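Local structure of 11S globulin isoform 1 (Cocos nucifera, 5WPW) at the interface of chains A and B and the interface of chains A and C. The protein serves as a hexameric seed storage protein of coconut, a cupin-family 11S globulin that acts as a nutrient reservoir and is a potential food allergen. Sequence-based numbering; all coordinates share one arbitrary frame. Chains: chain A/B/C, 11S globulin isoform 1.

Contact 1: the interface of chains A and B. Residues chain A 241, 245; chain B 122, 245.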
ATOM      1  N   PHE A 241       7.026 -19.421  -4.907  1.00 35.47           N
ATOM      2  CA  PHE A 241       6.550 -18.590  -3.810  1.00 38.16           C
ATOM      3  C   PHE A 241       7.380 -18.773  -2.545  1.00 39.12           C
ATOM      4  O   PHE A 241       7.516 -17.835  -1.751  1.00 40.91           O
ATOM      5  CB  PHE A 241       5.086 -18.912  -3.525  1.00 37.99           C
ATOM      6  CG  PHE A 241       4.125 -18.306  -4.508  1.00 45.74           C
ATOM      7  CD1 PHE A 241       4.243 -18.561  -5.873  1.00 46.93           C
ATOM      8  CD2 PHE A 241       3.086 -17.501  -4.070  1.00 47.10           C
ATOM      9  CE1 PHE A 241       3.349 -18.003  -6.773  1.00 49.04           C
ATOM     10  CE2 PHE A 241       2.188 -16.942  -4.966  1.00 51.76           C
ATOM     11  CZ  PHE A 241       2.320 -17.195  -6.320  1.00 55.41           C
ATOM     12  N   TYR A 245       7.663 -15.196   0.859  1.00 36.46           N
ATOM     13  CA  TYR A 245       7.304 -15.112   2.272  1.00 37.37           C
ATOM     14  C   TYR A 245       8.027 -16.163   3.099  1.00 36.11           C
ATOM     15  O   TYR A 245       8.385 -15.893   4.247  1.00 37.35           O
ATOM     16  CB  TYR A 245       5.795 -15.239   2.441  1.00 37.26           C
ATOM     17  CG  TYR A 245       5.071 -14.550   1.316  1.00 49.61           C
ATOM     18  CD1 TYR A 245       4.940 -13.166   1.300  1.00 48.41           C
ATOM     19  CD2 TYR A 245       4.568 -15.272   0.245  1.00 45.57           C
ATOM     20  CE1 TYR A 245       4.307 -12.524   0.265  1.00 50.88           C
ATOM     21  CE2 TYR A 245       3.935 -14.633  -0.805  1.00 54.58           C
ATOM     22  CZ  TYR A 245       3.803 -13.256  -0.787  1.00 54.59           C
ATOM     23  OH  TYR A 245       3.166 -12.614  -1.830  1.00 63.02           O
TER
ATOM     24  N   PHE B 122       3.450 -19.166 -15.473  1.00 27.34           N
ATOM     25  CA  PHE B 122       2.783 -20.267 -14.793  1.00 31.48           C
ATOM     26  C   PHE B 122       2.305 -21.281 -15.820  1.00 31.38           C
ATOM     27  O   PHE B 122       1.775 -20.908 -16.872  1.00 32.20           O
ATOM     28  CB  PHE B 122       1.598 -19.788 -13.955  1.00 32.52           C
ATOM     29  CG  PHE B 122       1.989 -19.187 -12.634  1.00 36.72           C
ATOM     30  CD1 PHE B 122       3.277 -18.716 -12.425  1.00 38.32           C
ATOM     31  CD2 PHE B 122       1.071 -19.094 -11.600  1.00 39.58           C
ATOM     32  CE1 PHE B 122       3.647 -18.166 -11.207  1.00 39.98           C
ATOM     33  CE2 PHE B 122       1.427 -18.532 -10.382  1.00 39.55           C
ATOM     34  CZ  PHE B 122       2.721 -18.066 -10.189  1.00 42.04           C
ATOM     35  N   TYR B 245      -1.763 -16.903  -0.709  1.00 32.04           N
ATOM     36  CA  TYR B 245      -1.341 -16.735  -2.088  1.00 34.34           C
ATOM     37  C   TYR B 245      -1.691 -17.955  -2.937  1.00 37.44           C
ATOM     38  O   TYR B 245      -2.125 -17.807  -4.085  1.00 38.97           O
ATOM     39  CB  TYR B 245       0.149 -16.424  -2.098  1.00 43.10           C
ATOM     40  CG  TYR B 245       0.498 -15.589  -0.871  1.00 45.67           C
ATOM     41  CD1 TYR B 245       0.033 -14.276  -0.754  1.00 49.25           C
ATOM     42  CD2 TYR B 245       1.207 -16.130   0.198  1.00 48.11           C
ATOM     43  CE1 TYR B 245       0.298 -13.506   0.383  1.00 53.32           C
ATOM     44  CE2 TYR B 245       1.482 -15.361   1.349  1.00 52.08           C
ATOM     45  CZ  TYR B 245       1.023 -14.048   1.430  1.00 55.82           C
ATOM     46  OH  TYR B 245       1.281 -13.270   2.550  1.00 56.10           O
TER
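A:Tyr245 and B:Tyr245 lay their phenol rings face to face across the two-fold of this interface, each the symmetry counterpart of the other. The ring centroids are 3.8 Å apart and the planes differ by 14°, so the stack is nearly parallel. It is slipped rather than eclipsed: CE2 of each ring sits over the other ring near its rim, and CE2 of A:Tyr245 comes within 3.3 Å of CD2 of B:Tyr245. The long axes of the two side chains run at a slant, so that each phenol OH reaches over the CD1-CE1 side of its partner instead of pairing with the other OH. Both rings are brought there by similar torsions, CG lying beside the backbone N with chi1 of -37° in A:Tyr245 and -34° in B:Tyr245.

Apolar contacts flank the stack. The ring of A:Phe241 is caught between two groups of chain B. Its CE1 meets the end of the B:Phe122 ring at CZ, 3.5 Å away, edge against edge with the side chains roughly perpendicular. From another side of the ring, CE2 touches the methylene CB of B:Tyr245 at 3.6 Å, just beside the tyrosine stack.

With the stack on the axis and the A:Phe241 contacts recurring with the chains exchanged, this aromatic cluster ties together two subunits of the hexamer, right next to Cys246 of the disulfide that joins acidic and basic chains.

Contact 2: the interface of chains A and C. Residues chain A 324-325, 345-347; chain C 154-156, 179.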
ATOM      1  N   ASP A 324       7.580  13.665  33.266  1.00 28.58           N
ATOM      2  CA  ASP A 324       6.252  13.454  32.671  1.00 32.31           C
ATOM      3  C   ASP A 324       5.558  14.785  32.343  1.00 29.87           C
ATOM      4  O   ASP A 324       6.156  15.868  32.432  1.00 32.34           O
ATOM      5  CB  ASP A 324       5.392  12.547  33.573  1.00 31.74           C
ATOM      6  CG  ASP A 324       4.794  13.263  34.783  1.00 41.50           C
ATOM      7  OD1 ASP A 324       5.004  14.493  34.996  1.00 36.69           O
ATOM      8  OD2 ASP A 324       4.100  12.549  35.536  1.00 37.12           O
ATOM      9  N   ASP A 325       4.274  14.696  31.979  1.00 30.56           N
ATOM     10  CA  ASP A 325       3.518  15.845  31.494  1.00 27.90           C
ATOM     11  C   ASP A 325       3.144  16.815  32.599  1.00 37.11           C
ATOM     12  O   ASP A 325       2.680  17.918  32.291  1.00 34.70           O
ATOM     13  CB  ASP A 325       2.242  15.389  30.777  1.00 30.02           C
ATOM     14  CG  ASP A 325       1.389  14.481  31.626  1.00 33.92           C
ATOM     15  OD1 ASP A 325       1.950  13.545  32.223  1.00 31.71           O
ATOM     16  OD2 ASP A 325       0.163  14.701  31.692  1.00 33.73           O
ATOM     17  N   GLN A 345       5.631   6.463  26.283  1.00 26.66           N
ATOM     18  CA  GLN A 345       5.578   7.341  25.129  1.00 20.43           C
ATOM     19  C   GLN A 345       5.424   8.784  25.595  1.00 24.01           C
ATOM     20  O   GLN A 345       4.717   9.062  26.575  1.00 24.45           O
ATOM     21  CB  GLN A 345       4.386   6.941  24.235  1.00 24.99           C
ATOM     22  CG  GLN A 345       4.131   7.896  23.071  1.00 26.47           C
ATOM     23  CD  GLN A 345       2.799   7.623  22.359  1.00 32.66           C
ATOM     24  OE1 GLN A 345       2.604   8.002  21.189  1.00 33.22           O
ATOM     25  NE2 GLN A 345       1.891   6.979  23.053  1.00 26.31           N
ATOM     26  N   ASN A 346       6.139   9.684  24.922  1.00 21.50           N
ATOM     27  CA  ASN A 346       6.026  11.127  25.137  1.00 22.55           C
ATOM     28  C   ASN A 346       6.788  11.581  26.386  1.00 26.88           C
ATOM     29  O   ASN A 346       7.108  12.766  26.491  1.00 24.11           O
ATOM     30  CB  ASN A 346       4.564  11.589  25.264  1.00 27.36           C
ATOM     31  CG  ASN A 346       3.873  11.834  23.935  1.00 36.42           C
ATOM     32  OD1 ASN A 346       2.966  11.093  23.550  1.00 36.96           O
ATOM     33  ND2 ASN A 346       4.232  12.929  23.270  1.00 38.18           N
ATOM     34  N   PHE A 347       7.072  10.690  27.345  1.00 27.55           N
ATOM     35  CA  PHE A 347       7.852  11.107  28.518  1.00 27.36           C
ATOM     36  C   PHE A 347       9.252  11.519  28.092  1.00 25.49           C
ATOM     37  O   PHE A 347       9.861  10.887  27.235  1.00 27.24           O
ATOM     38  CB  PHE A 347       7.957   9.991  29.554  1.00 23.42           C
ATOM     39  CG  PHE A 347       6.725   9.826  30.398  1.00 28.16           C
ATOM     40  CD1 PHE A 347       5.457  10.008  29.846  1.00 26.68           C
ATOM     41  CD2 PHE A 347       6.821   9.461  31.734  1.00 31.34           C
ATOM     42  CE1 PHE A 347       4.310   9.853  30.609  1.00 25.75           C
ATOM     43  CE2 PHE A 347       5.668   9.284  32.513  1.00 30.99           C
ATOM     44  CZ  PHE A 347       4.408   9.477  31.944  1.00 30.27           C
TER
ATOM     45  N   ARG C 154      -3.063  14.277  27.346  1.00 30.45           N
ATOM     46  CA  ARG C 154      -1.844  14.583  28.086  1.00 28.78           C
ATOM     47  C   ARG C 154      -1.052  15.594  27.262  1.00 36.56           C
ATOM     48  O   ARG C 154      -0.576  15.273  26.162  1.00 30.81           O
ATOM     49  CB  ARG C 154      -1.004  13.328  28.357  1.00 33.76           C
ATOM     50  CG  ARG C 154      -1.777  12.022  28.639  1.00 37.40           C
ATOM     51  CD  ARG C 154      -1.888  11.670  30.133  1.00 39.14           C
ATOM     52  NE  ARG C 154      -0.605  11.725  30.844  1.00 35.03           N
ATOM     53  CZ  ARG C 154       0.026  10.689  31.395  1.00 36.69           C
ATOM     54  NH1 ARG C 154      -0.485   9.467  31.341  1.00 34.76           N
ATOM     55  NH2 ARG C 154       1.178  10.884  32.026  1.00 32.85           N
ATOM     56  N   GLN C 155      -0.897  16.802  27.801  1.00 34.74           N
ATOM     57  CA  GLN C 155      -0.111  17.862  27.185  1.00 33.03           C
ATOM     58  C   GLN C 155       1.219  18.028  27.913  1.00 30.75           C
ATOM     59  O   GLN C 155       1.246  18.141  29.141  1.00 27.12           O
ATOM     60  CB  GLN C 155      -0.878  19.189  27.197  1.00 32.07           C
ATOM     61  CG  GLN C 155      -0.444  20.160  26.119  1.00 38.12           C
ATOM     62  CD  GLN C 155      -0.606  21.613  26.528  1.00 37.96           C
ATOM     63  OE1 GLN C 155      -0.798  21.921  27.704  1.00 47.73           O
ATOM     64  NE2 GLN C 155      -0.527  22.513  25.561  1.00 39.93           N
ATOM     65  N   PHE C 156       2.306  18.057  27.142  1.00 23.79           N
ATOM     66  CA  PHE C 156       3.674  18.150  27.639  1.00 22.77           C
ATOM     67  C   PHE C 156       4.217  19.504  27.217  1.00 24.97           C
ATOM     68  O   PHE C 156       4.532  19.704  26.042  1.00 25.68           O
ATOM     69  CB  PHE C 156       4.553  17.028  27.079  1.00 25.09           C
ATOM     70  CG  PHE C 156       4.111  15.626  27.466  1.00 24.90           C
ATOM     71  CD1 PHE C 156       2.967  15.067  26.932  1.00 28.76           C
ATOM     72  CD2 PHE C 156       4.869  14.866  28.356  1.00 22.37           C
ATOM     73  CE1 PHE C 156       2.582  13.758  27.287  1.00 27.21           C
ATOM     74  CE2 PHE C 156       4.502  13.579  28.706  1.00 27.76           C
ATOM     75  CZ  PHE C 156       3.355  13.022  28.178  1.00 25.75           C
ATOM     76  N   ILE C 179       8.307  20.132  30.988  1.00 37.98           N
ATOM     77  CA  ILE C 179       8.996  18.857  31.170  1.00 36.19           C
ATOM     78  C   ILE C 179      10.420  19.058  31.657  1.00 35.42           C
ATOM     79  O   ILE C 179      10.965  18.197  32.359  1.00 38.33           O
ATOM     80  CB  ILE C 179       8.970  18.067  29.859  1.00 34.16           C
ATOM     81  CG1 ILE C 179       9.472  18.954  28.739  1.00 30.82           C
ATOM     82  CG2 ILE C 179       7.543  17.626  29.577  1.00 33.46           C
ATOM     83  CD1 ILE C 179      10.093  18.196  27.601  1.00 39.53           C
TER
HETATM   84  O   HOH W   1      -1.784  16.547  30.919  1.00 39.09           O
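C:Phe156, on the short strand 155-157, inserts its ring between two loops of chain A, and its two faces are covered by different residues. Over one face, near the centre, stands the methylene CB of A:Asp325, 3.5 Å from the ring centroid. Against the opposite face, displaced toward the rim, lies CB of A:Asn346, 3.5 Å from CZ of C:Phe156. The A:Asn346 side chain crosses C:Phe156 at about a right angle, CB doing the touching, with the amide plane 21° from the ring plane.

A:Phe347 closes in at the far end of this ring, its CD1 being 3.9 Å from CE2 of C:Phe156. In chain A itself, CB of A:Asp324 rests on a face of the A:Phe347 ring. To one side, the methyl CG2 of C:Ile179 touches the backbone O of A:Asp324.

At the polar rim A:Asp325 plays a second part. With CG placed between its own backbone N and carbonyl carbon (chi1 54°), the carboxylate points away from the aromatic ring toward C:Arg154, whose chain bends at chi2 and chi3 to meet it side-on. NH2 donates to OD1 at 2.8 Å in a nearly straight, salt-bridging hydrogen bond, and NE donates to OD2 at 3.2 Å. The carboxylate and guanidinium planes are 46° apart, and both nitrogens approach from above the carboxylate plane; OD1 lies in the guanidinium plane, whereas OD2 is tilted from it. Water 1, 2.8 Å from OD2 of A:Asp325, links that oxygen to the backbone N of C:Gln155.

This plug and its charged clasp join the second cupin region of one subunit to the first cupin region of its neighbour, probably in head-to-tail fashion within a trimer.

Contact 1 and contact 2 share no residue, and the centres of their C-alpha atoms lie about 46 Å apart. Chain A takes part in both, using the 3-10 helices 241-243 and 245-247 in contact 1 and the loops after strands 317-323 and 340-343 in contact 2. The symmetries differ: contact 1 pairs like with like, whereas contact 2 joins unlike surfaces and could be repeated around a ring. In the hexamer typical of 11S globulins, contact 2 would therefore build trimers and contact 1 would bind one trimer to the other, so that a subunit takes part in both kinds of junction.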